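Local coordinates for protein acetone carboxylase alpha subunit (Xanthobacter autotrophicus Py2, PDB 5M45) that forms the alpha subunit of a carboxylase complex, belongs to the hydantoinase B/oxoprolinase family and carries a bound manganese ion, at residues 158-163 against 168-173; 208-213 against 240-245; 93-98 against 117-122; 17-22 against 259-264. All coordinates share one frame; numbering follows the deposited sequence.

Overall arrangement
From the N terminus, the first loop to open is the longest: interaction 4 joins residues 17-22 to helix 257-282, and the other three contacts are nested inside it. Interaction 3 comes next, packing strand 90-95 and the loop after it against helix 111-124. Interaction 1 follows as a beta hairpin, and interaction 2 then links a tight turn to helix 227-255; these three lie in series without crossing. Strands 90-95 and 165-175 are neighbours in one antiparallel sheet, so interactions 1 and 3 share backbone hydrogen bonds. Helix 227-255 packs Cys241 and Ile244 on Val170 of interaction 1, and Asn96 ties interaction 3 to Ala264 of interaction 4.

Interaction 1 of 4, residues 158-163 against 168-173; sequences VPIFWE and GWVGGV
Val158 O accepts the backbone N-H of Val170 at 2.9 Å, and Trp169 CA approaches the same oxygen in a weaker C-H...O contact. This is one bond of a beta hairpin: residues 158-162 and 168-173, parts of strands 153-162 and 165-175, run antiparallel with 147° between their directions, neighbours in a seven-stranded antiparallel sheet. Val158 and Val170 form a hydrogen-bonded pair, closed in return by Val158 N to Val170 O at 3.0 Å. Pro159, which has no N-H to offer, occupies the non-hydrogen-bonded position opposite Trp169. Beyond it, Ile160 N reaches Gly168 O at 2.9 Å, while the return bond from Gly168 N is weak, with an angle of only 128° at the hydrogen.

The side chains sort onto two faces. On one, Pro159 CB lies 4.0 Å from Trp169 CE3, and its CA approaches the indole obliquely. With CG anti to the carbonyl carbon (chi1 -50°), the indole lies on the side of its own backbone N, next to the proline. Its NE1 bonds to Ala97 O, which limits the rotation of the indole, and Ile119 and Met122 of helix 111-124 also pack on it. The other face carries Val158, Ile160 and Val170, with Cys241 of helix 227-255 resting on both valines. Gly168 brings no side chain to this face, and the extended Ile160 side chain runs beside its backbone until CD1 comes 3.8 Å from Trp169 C and 4.2 Å from Val170 CB.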
# COMPACT_ATOMS: atom_id res chain seq x y z
N VAL A 158 -17.11 14.53 5.59
CA VAL A 158 -16.94 15.88 6.16
C VAL A 158 -17.98 16.05 7.30
O VAL A 158 -19.18 15.84 7.09
CB VAL A 158 -17.18 16.95 5.07
CG1 VAL A 158 -17.16 18.34 5.68
CG2 VAL A 158 -16.14 16.81 3.96
N PRO A 159 -17.53 16.47 8.50
CA PRO A 159 -18.48 16.78 9.58
C PRO A 159 -19.20 18.10 9.32
O PRO A 159 -18.66 18.99 8.64
CB PRO A 159 -17.60 16.86 10.83
CG PRO A 159 -16.29 17.38 10.31
CD PRO A 159 -16.14 16.72 8.93
N ILE A 160 -20.42 18.19 9.83
CA ILE A 160 -21.25 19.40 9.73
C ILE A 160 -21.48 20.00 11.11
O ILE A 160 -21.95 19.32 12.02
CB ILE A 160 -22.62 19.08 9.05
CG1 ILE A 160 -22.37 18.41 7.69
CG2 ILE A 160 -23.45 20.35 8.94
CD1 ILE A 160 -23.61 17.86 6.98
N PHE A 161 -21.15 21.29 11.26
CA PHE A 161 -21.22 22.04 12.52
C PHE A 161 -22.27 23.17 12.46
O PHE A 161 -22.55 23.71 11.40
CB PHE A 161 -19.83 22.62 12.88
CG PHE A 161 -18.88 21.60 13.51
CD1 PHE A 161 -18.23 20.66 12.73
CD2 PHE A 161 -18.63 21.62 14.88
CE1 PHE A 161 -17.34 19.74 13.30
CE2 PHE A 161 -17.77 20.70 15.45
CZ PHE A 161 -17.11 19.77 14.67
N TRP A 162 -22.88 23.47 13.59
CA TRP A 162 -23.79 24.60 13.75
C TRP A 162 -23.46 25.25 15.09
O TRP A 162 -23.52 24.61 16.14
CB TRP A 162 -25.27 24.18 13.71
CG TRP A 162 -26.20 25.37 13.87
CD1 TRP A 162 -26.95 25.70 14.99
CD2 TRP A 162 -26.47 26.39 12.91
NE1 TRP A 162 -27.64 26.87 14.77
CE2 TRP A 162 -27.37 27.31 13.50
CE3 TRP A 162 -26.04 26.61 11.61
CZ2 TRP A 162 -27.84 28.43 12.83
CZ3 TRP A 162 -26.52 27.76 10.93
CH2 TRP A 162 -27.42 28.62 11.54
N GLU A 163 -23.07 26.53 15.02
CA GLU A 163 -22.67 27.30 16.21
C GLU A 163 -21.68 26.58 17.11
O GLU A 163 -21.85 26.51 18.31
CB GLU A 163 -23.92 27.77 16.96
CG GLU A 163 -24.51 28.97 16.19
CD GLU A 163 -25.81 29.49 16.74
OE1 GLU A 163 -26.28 28.93 17.76
OE2 GLU A 163 -26.36 30.47 16.12
N GLY A 168 -24.10 16.65 12.39
CA GLY A 168 -24.23 15.65 11.31
C GLY A 168 -22.94 15.43 10.55
O GLY A 168 -21.87 15.94 10.94
N TRP A 169 -23.03 14.62 9.49
CA TRP A 169 -21.92 14.37 8.59
C TRP A 169 -22.46 14.25 7.16
O TRP A 169 -23.64 13.92 6.98
CB TRP A 169 -21.25 13.03 8.93
CG TRP A 169 -20.85 12.74 10.37
CD1 TRP A 169 -21.68 12.41 11.41
CD2 TRP A 169 -19.52 12.74 10.92
NE1 TRP A 169 -20.96 12.19 12.56
CE2 TRP A 169 -19.63 12.38 12.29
CE3 TRP A 169 -18.25 12.98 10.39
CZ2 TRP A 169 -18.52 12.25 13.12
CZ3 TRP A 169 -17.13 12.85 11.24
CH2 TRP A 169 -17.28 12.49 12.57
N VAL A 170 -21.60 14.46 6.15
CA VAL A 170 -21.95 14.13 4.77
C VAL A 170 -20.86 13.23 4.17
O VAL A 170 -19.65 13.48 4.34
CB VAL A 170 -22.20 15.38 3.89
CG1 VAL A 170 -21.05 16.35 3.95
CG2 VAL A 170 -22.46 15.00 2.44
N GLY A 171 -21.29 12.17 3.50
CA GLY A 171 -20.37 11.25 2.82
C GLY A 171 -20.58 11.26 1.32
O GLY A 171 -21.74 11.32 0.86
N GLY A 172 -19.48 11.21 0.57
CA GLY A 172 -19.51 11.05 -0.89
C GLY A 172 -18.56 9.95 -1.35
O GLY A 172 -17.43 9.86 -0.86
N VAL A 173 -19.04 9.09 -2.25
CA VAL A 173 -18.26 7.94 -2.77
C VAL A 173 -18.18 7.99 -4.29
O VAL A 173 -19.18 8.35 -4.95
CB VAL A 173 -18.82 6.60 -2.29
CG1 VAL A 173 -20.29 6.41 -2.71
CG2 VAL A 173 -17.98 5.41 -2.79

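Interaction 2 of 4, residues 208-213 against 240-245; sequences ANDTLF and GCHMIR
The Asp210 carboxylate meets the edge of the Arg245 guanidinium, whose NH2 lies 3.5 Å above the plane of the His242 imidazole, over the ring centre. A water sits at the imidazole edge, in the ring plane. The carboxylate itself meets the imidazole at a slant, the two planes 41° apart and Asp210 OD1 3.5 Å from His242 CE1.

Arg245 grips Asp210 end-on in a bidentate salt bridge. NH1 to OD1 is 2.9 Å and almost straight at 173°, directed to the syn lone pair of the oxygen; NH2 to OD2 has the same length but meets its oxygen out of the carboxylate plane. The acid stands on a type I' turn, from Ala208 to Thr211, that connects the two short strands of a beta hairpin at the border of the antiparallel sheet, so the contact ties this turn to helix 227-255. Histidine and arginine lie three residues apart on that helix, and a bend at chi3 (62°) folds the arginine back over the ring. The water donates to Asp210 OD1 at 2.8 Å and is bonded to His242 NE2 at 2.9 Å. Asp210 O bonds to a polar side chain of another protein's chain.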
# COMPACT_ATOMS: atom_id res chain seq x y z
N ALA A 208 -7.67 20.01 6.28
CA ALA A 208 -8.22 20.87 7.31
C ALA A 208 -8.39 22.28 6.72
O ALA A 208 -7.74 22.62 5.71
CB ALA A 208 -7.29 20.88 8.53
N ASN A 209 -9.27 23.07 7.33
CA ASN A 209 -9.64 24.36 6.77
C ASN A 209 -10.02 24.24 5.26
O ASN A 209 -9.62 25.06 4.43
CB ASN A 209 -8.50 25.37 7.02
CG ASN A 209 -8.93 26.80 6.82
OD1 ASN A 209 -10.09 27.19 7.12
ND2 ASN A 209 -8.00 27.62 6.28
N ASP A 210 -10.75 23.19 4.93
CA ASP A 210 -11.25 22.95 3.57
C ASP A 210 -10.15 22.75 2.52
O ASP A 210 -10.40 22.87 1.32
CB ASP A 210 -12.26 24.07 3.13
CG ASP A 210 -13.63 23.94 3.83
OD1 ASP A 210 -13.92 22.96 4.56
OD2 ASP A 210 -14.48 24.85 3.63
N THR A 211 -8.94 22.40 2.97
CA THR A 211 -7.76 22.37 2.10
C THR A 211 -7.05 21.02 2.26
O THR A 211 -6.70 20.64 3.39
CB THR A 211 -6.78 23.49 2.45
OG1 THR A 211 -7.47 24.73 2.45
CG2 THR A 211 -5.65 23.59 1.42
N LEU A 212 -6.82 20.32 1.14
CA LEU A 212 -6.12 19.03 1.18
C LEU A 212 -4.61 19.16 1.52
O LEU A 212 -3.93 20.08 1.04
CB LEU A 212 -6.31 18.27 -0.15
CG LEU A 212 -7.76 17.82 -0.41
CD1 LEU A 212 -7.87 17.32 -1.82
CD2 LEU A 212 -8.20 16.71 0.52
N PHE A 213 -4.10 18.25 2.32
CA PHE A 213 -2.69 18.29 2.72
C PHE A 213 -1.80 17.77 1.56
O PHE A 213 -2.10 16.74 0.95
CB PHE A 213 -2.41 17.40 3.95
CG PHE A 213 -3.19 17.74 5.20
CD1 PHE A 213 -3.35 19.05 5.62
CD2 PHE A 213 -3.68 16.73 6.02
CE1 PHE A 213 -4.04 19.35 6.82
CE2 PHE A 213 -4.37 17.02 7.20
CZ PHE A 213 -4.55 18.34 7.59
N GLY A 240 -19.39 17.67 -4.02
CA GLY A 240 -20.70 17.28 -3.54
C GLY A 240 -20.87 17.36 -2.02
O GLY A 240 -21.91 17.80 -1.54
N CYS A 241 -19.86 16.95 -1.28
CA CYS A 241 -19.86 17.09 0.19
C CYS A 241 -20.06 18.55 0.61
O CYS A 241 -20.90 18.82 1.47
CB CYS A 241 -18.59 16.51 0.82
SG CYS A 241 -18.45 14.69 0.77
N HIS A 242 -19.32 19.48 -0.01
CA HIS A 242 -19.41 20.91 0.34
C HIS A 242 -20.71 21.58 -0.13
O HIS A 242 -21.23 22.44 0.58
CB HIS A 242 -18.14 21.70 -0.08
CG HIS A 242 -16.96 21.42 0.80
ND1 HIS A 242 -15.70 21.93 0.54
CD2 HIS A 242 -16.84 20.68 1.92
CE1 HIS A 242 -14.87 21.55 1.49
NE2 HIS A 242 -15.54 20.77 2.34
N MET A 243 -21.25 21.14 -1.28
CA MET A 243 -22.59 21.58 -1.73
C MET A 243 -23.66 21.21 -0.70
O MET A 243 -24.52 22.04 -0.35
CB MET A 243 -22.95 20.96 -3.11
CG MET A 243 -22.14 21.51 -4.28
SD MET A 243 -22.35 20.57 -5.80
CE MET A 243 -24.02 21.03 -6.19
N ILE A 244 -23.60 19.99 -0.18
CA ILE A 244 -24.59 19.52 0.81
C ILE A 244 -24.40 20.23 2.16
O ILE A 244 -25.39 20.63 2.77
CB ILE A 244 -24.58 17.98 0.93
CG1 ILE A 244 -25.16 17.34 -0.36
CG2 ILE A 244 -25.38 17.50 2.15
CD1 ILE A 244 -24.64 15.92 -0.60
N ARG A 245 -23.15 20.36 2.64
CA ARG A 245 -22.88 21.13 3.88
C ARG A 245 -23.49 22.54 3.82
O ARG A 245 -24.15 22.99 4.76
CB ARG A 245 -21.38 21.21 4.18
CG ARG A 245 -21.05 21.89 5.53
CD ARG A 245 -19.54 22.04 5.76
NE ARG A 245 -18.95 22.88 4.72
CZ ARG A 245 -17.64 23.04 4.52
NH1 ARG A 245 -16.73 22.44 5.28
NH2 ARG A 245 -17.23 23.85 3.55
O HOH W 1 -14.23 20.15 4.83

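Interaction 3 of 4, residues 93-98 against 117-122; sequences TLYNAA and AAIKYM. With AE4 (3,6,9,12,15-pentaoxaheptadecan-1-ol), chain P.
The apolar part of this strand-to-helix contact rests on Tyr95 and Ile119, where helix 111-124 packs against strand 90-95, part of an antiparallel sheet within the hydantoinase B/oxoprolinase family region, and against the loop after it. Ile119 CD1 sits over one face of the phenol ring in a CH-pi contact, 4.1 Å from the centroid and 19° off the normal. It is displaced toward the CG and CD1 side of the ring. The isoleucine reaches that far because CG1 leaves anti to the carbonyl carbon (chi1 -70°) and CD1 continues outward from it. The ring is tied at its far end as well, since Tyr95 OH bonds to Val112 O near the start of the same helix.

Van der Waals contact with a polar atom is made by Lys120, whose CG passes 3.7 Å from Ala98 O, in the loop that follows the strand. Both segments are buried here, and the aliphatic lysine chain runs alongside the loop in extended form.

Polar interactions gather at the lysine's end. NZ forms a salt bridge with Asp100, whose backbone N bonds to Asn96 OD1, so the loop that supplies the acid is itself held in place. The same ammonium group lies in the pocket of 3,6,9,12,15-pentaoxaheptadecan-1-ol, where Lys120 NZ donates to O19 of that molecule at 2.9 Å and comes equally near, 2.9 Å, to its O16.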
# COMPACT_ATOMS: atom_id res chain seq x y z
N THR A 93 -24.65 11.08 0.57
CA THR A 93 -25.52 10.69 1.64
C THR A 93 -25.38 11.66 2.86
O THR A 93 -24.25 12.08 3.24
CB THR A 93 -25.26 9.23 2.04
OG1 THR A 93 -25.36 8.37 0.88
CG2 THR A 93 -26.27 8.77 3.11
N LEU A 94 -26.53 12.01 3.47
CA LEU A 94 -26.58 12.91 4.65
C LEU A 94 -26.82 12.07 5.92
O LEU A 94 -27.74 11.24 5.93
CB LEU A 94 -27.67 13.97 4.46
CG LEU A 94 -27.96 14.93 5.62
CD1 LEU A 94 -26.73 15.76 6.01
CD2 LEU A 94 -29.13 15.83 5.23
N TYR A 95 -25.98 12.26 6.95
CA TYR A 95 -26.05 11.50 8.21
C TYR A 95 -26.34 12.40 9.43
O TYR A 95 -25.96 13.58 9.45
CB TYR A 95 -24.72 10.74 8.48
CG TYR A 95 -24.37 9.74 7.40
CD1 TYR A 95 -23.67 10.14 6.26
CD2 TYR A 95 -24.74 8.39 7.51
CE1 TYR A 95 -23.36 9.22 5.25
CE2 TYR A 95 -24.44 7.49 6.49
CZ TYR A 95 -23.73 7.92 5.36
OH TYR A 95 -23.45 7.05 4.32
N ASN A 96 -27.02 11.84 10.43
CA ASN A 96 -27.12 12.46 11.76
C ASN A 96 -25.79 12.26 12.55
O ASN A 96 -24.89 11.59 12.08
CB ASN A 96 -28.40 12.00 12.50
CG ASN A 96 -28.36 10.55 12.97
OD1 ASN A 96 -27.30 9.97 13.22
ND2 ASN A 96 -29.56 9.97 13.13
N ALA A 97 -25.67 12.88 13.73
CA ALA A 97 -24.43 12.86 14.51
C ALA A 97 -23.96 11.47 14.88
O ALA A 97 -22.75 11.23 15.00
CB ALA A 97 -24.57 13.72 15.75
N ALA A 98 -24.90 10.53 15.04
CA ALA A 98 -24.58 9.13 15.37
C ALA A 98 -24.15 8.27 14.18
O ALA A 98 -23.93 7.06 14.34
CB ALA A 98 -25.76 8.47 16.09
N ALA A 117 -20.96 3.10 8.60
CA ALA A 117 -20.14 2.22 9.42
C ALA A 117 -18.71 2.78 9.63
O ALA A 117 -18.13 2.56 10.68
CB ALA A 117 -20.10 0.81 8.82
N ALA A 118 -18.17 3.50 8.66
CA ALA A 118 -16.88 4.18 8.84
C ALA A 118 -16.98 5.32 9.88
O ALA A 118 -16.09 5.46 10.73
CB ALA A 118 -16.33 4.72 7.53
N ILE A 119 -18.05 6.10 9.81
CA ILE A 119 -18.30 7.13 10.83
C ILE A 119 -18.42 6.46 12.23
O ILE A 119 -17.81 6.93 13.20
CB ILE A 119 -19.58 7.93 10.50
CG1 ILE A 119 -19.36 8.84 9.29
CG2 ILE A 119 -20.00 8.80 11.69
CD1 ILE A 119 -20.63 9.28 8.58
N LYS A 120 -19.15 5.34 12.32
CA LYS A 120 -19.30 4.67 13.61
C LYS A 120 -17.96 4.10 14.15
O LYS A 120 -17.74 4.08 15.37
CB LYS A 120 -20.40 3.59 13.52
CG LYS A 120 -21.79 4.18 13.32
CD LYS A 120 -22.82 3.18 12.80
CE LYS A 120 -24.07 3.89 12.30
NZ LYS A 120 -25.11 2.98 11.82
N TYR A 121 -17.07 3.65 13.26
CA TYR A 121 -15.72 3.25 13.67
C TYR A 121 -14.96 4.44 14.33
O TYR A 121 -14.29 4.27 15.36
CB TYR A 121 -14.92 2.68 12.48
CG TYR A 121 -13.56 2.12 12.86
CD1 TYR A 121 -13.43 0.80 13.30
CD2 TYR A 121 -12.40 2.89 12.80
CE1 TYR A 121 -12.20 0.27 13.65
CE2 TYR A 121 -11.15 2.36 13.14
CZ TYR A 121 -11.05 1.06 13.57
OH TYR A 121 -9.85 0.52 13.93
N MET A 122 -15.03 5.61 13.72
CA MET A 122 -14.46 6.84 14.32
C MET A 122 -15.06 7.16 15.68
O MET A 122 -14.34 7.51 16.64
CB MET A 122 -14.56 8.06 13.36
CG MET A 122 -13.76 7.90 12.05
SD MET A 122 -13.58 9.41 11.07
CE MET A 122 -15.11 9.48 10.17
C2 AE4 P . -31.30 -7.34 18.69
C3 AE4 P . -30.38 -6.20 19.14
O4 AE4 P . -30.90 -4.95 18.67
C5 AE4 P . -30.44 -3.78 19.36
C6 AE4 P . -30.45 -2.57 18.43
O7 AE4 P . -29.13 -2.14 18.06
C8 AE4 P . -28.49 -3.04 17.15
C9 AE4 P . -27.07 -2.55 16.88
C11 AE4 P . -26.82 -2.45 14.49
O10 AE4 P . -27.07 -1.75 15.70
C12 AE4 P . -27.82 -2.00 13.44
O13 AE4 P . -27.36 -0.83 12.77
C14 AE4 P . -27.91 -0.71 11.47
C15 AE4 P . -27.54 0.65 10.88
O16 AE4 P . -26.16 0.63 10.53
C17 AE4 P . -25.90 0.38 9.16
C18 AE4 P . -24.40 0.58 8.93
O19 AE4 P . -24.03 1.92 9.32

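Interaction 4 of 4, residues 17-22 against 259-264; sequences IVRGGE and AYWKFA
An arginine-on-tryptophan contact joins the N-terminal loop, just ahead of helix 24-38, to the side of helix 257-282, and it is partly buried. Trp261 projects from the helix toward residues 17-22, and its indole is met in two ways. Arg19 lies over one face. Arg19 CD is 4.2 Å from the centroid of the six-membered ring of Trp261 and 15° off its normal, a CH-pi contact, and further back along the chain Arg19 CB comes 4.0 Å from Trp261 CH2. Val18 arrives instead at the rim, near the ring plane, with CG1 3.9 Å from the same CH2. CH2, at the outer corner of the indole, is thus touched by two consecutive residues, one over the face and one at the edge.

Arg19 covers so much of the ring because its chain is straight from CG to NE, with CG anti to the backbone N (chi1 -180°), and runs antiparallel to the tryptophan side chain. The guanidinium does not stack: its plane stands 69° from that of the indole, and CZ is 5.6 Å from the centroid of the five-membered ring, at most a weak cation-pi attraction. Its stronger partner is Glu258, three residues before Trp261 in the chain, which forms a salt bridge with NH2. A type II turn from Val18 to Gly21, closed by Gly21 N to Val18 O at 2.9 Å, shapes the loop.

Among its surroundings, Trp261 also meets Tyr265 edge-to-face on its own helix, Val18 packs on Leu24 and His27 of helix 24-38, and Arg19 rests on Glu165 and Ile167 of strand 165-175.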
# COMPACT_ATOMS: atom_id res chain seq x y z
N ILE A 17 -18.32 17.17 21.71
CA ILE A 17 -18.57 18.01 20.54
C ILE A 17 -19.98 17.97 19.96
O ILE A 17 -20.32 18.86 19.19
CB ILE A 17 -17.59 17.76 19.37
CG1 ILE A 17 -17.78 16.35 18.78
CG2 ILE A 17 -16.16 17.98 19.83
CD1 ILE A 17 -16.92 16.07 17.57
N VAL A 18 -20.79 16.95 20.27
CA VAL A 18 -22.16 16.88 19.71
C VAL A 18 -22.99 18.01 20.30
O VAL A 18 -22.76 18.42 21.46
CB VAL A 18 -22.84 15.52 19.98
CG1 VAL A 18 -24.27 15.46 19.45
CG2 VAL A 18 -22.02 14.38 19.38
N ARG A 19 -23.93 18.54 19.52
CA ARG A 19 -24.88 19.54 20.04
C ARG A 19 -25.53 19.06 21.34
O ARG A 19 -26.07 17.97 21.37
CB ARG A 19 -25.98 19.85 19.01
CG ARG A 19 -27.03 20.89 19.48
CD ARG A 19 -28.11 21.08 18.42
NE ARG A 19 -29.28 21.72 18.98
CZ ARG A 19 -29.40 23.00 19.24
NH1 ARG A 19 -28.41 23.87 18.94
NH2 ARG A 19 -30.56 23.44 19.79
N GLY A 20 -25.49 19.90 22.38
CA GLY A 20 -25.95 19.55 23.74
C GLY A 20 -24.83 19.13 24.71
O GLY A 20 -25.05 19.11 25.92
N GLY A 21 -23.64 18.77 24.19
CA GLY A 21 -22.47 18.49 25.03
C GLY A 21 -22.05 17.05 25.23
O GLY A 21 -21.04 16.78 25.90
N GLU A 22 -22.81 16.10 24.69
CA GLU A 22 -22.35 14.71 24.72
C GLU A 22 -21.14 14.53 23.80
O GLU A 22 -21.03 15.18 22.76
CB GLU A 22 -23.46 13.78 24.25
CG GLU A 22 -24.67 13.70 25.18
CD GLU A 22 -25.78 12.89 24.54
OE1 GLU A 22 -26.31 13.33 23.47
OE2 GLU A 22 -26.09 11.80 25.07
N ALA A 259 -36.12 22.29 14.68
CA ALA A 259 -36.84 21.49 13.71
C ALA A 259 -35.91 20.52 12.95
O ALA A 259 -36.27 19.35 12.77
CB ALA A 259 -37.58 22.39 12.72
N TYR A 260 -34.74 21.00 12.51
CA TYR A 260 -33.78 20.12 11.82
C TYR A 260 -33.32 18.99 12.73
O TYR A 260 -33.22 17.84 12.29
CB TYR A 260 -32.55 20.91 11.31
CG TYR A 260 -31.55 20.02 10.60
CD1 TYR A 260 -31.67 19.77 9.24
CD2 TYR A 260 -30.52 19.39 11.30
CE1 TYR A 260 -30.79 18.93 8.59
CE2 TYR A 260 -29.63 18.56 10.64
CZ TYR A 260 -29.77 18.31 9.29
OH TYR A 260 -28.92 17.46 8.61
N TRP A 261 -33.02 19.32 13.98
CA TRP A 261 -32.56 18.34 15.00
C TRP A 261 -33.61 17.24 15.24
O TRP A 261 -33.25 16.04 15.35
CB TRP A 261 -32.15 19.08 16.28
CG TRP A 261 -31.39 18.27 17.34
CD1 TRP A 261 -31.83 17.93 18.59
CD2 TRP A 261 -30.06 17.74 17.23
NE1 TRP A 261 -30.86 17.20 19.24
CE2 TRP A 261 -29.77 17.08 18.44
CE3 TRP A 261 -29.09 17.76 16.23
CZ2 TRP A 261 -28.55 16.44 18.68
CZ3 TRP A 261 -27.87 17.12 16.47
CH2 TRP A 261 -27.61 16.49 17.69
N LYS A 262 -34.88 17.60 15.28
CA LYS A 262 -35.95 16.57 15.31
C LYS A 262 -35.99 15.68 14.06
O LYS A 262 -36.05 14.45 14.20
CB LYS A 262 -37.32 17.18 15.60
CG LYS A 262 -37.34 17.71 17.03
CD LYS A 262 -38.72 17.93 17.58
CE LYS A 262 -39.32 19.23 17.13
NZ LYS A 262 -39.79 20.12 18.23
N PHE A 263 -35.94 16.29 12.88
CA PHE A 263 -35.99 15.56 11.61
C PHE A 263 -34.84 14.54 11.49
O PHE A 263 -35.04 13.42 10.98
CB PHE A 263 -35.91 16.53 10.43
CG PHE A 263 -36.10 15.89 9.09
CD1 PHE A 263 -37.38 15.61 8.60
CD2 PHE A 263 -35.00 15.59 8.29
CE1 PHE A 263 -37.56 15.03 7.33
CE2 PHE A 263 -35.18 15.03 7.02
CZ PHE A 263 -36.45 14.75 6.54
N ALA A 264 -33.66 14.94 11.97
CA ALA A 264 -32.46 14.13 11.82
C ALA A 264 -32.54 12.74 12.51
O ALA A 264 -31.79 11.85 12.11
CB ALA A 264 -31.24 14.89 12.29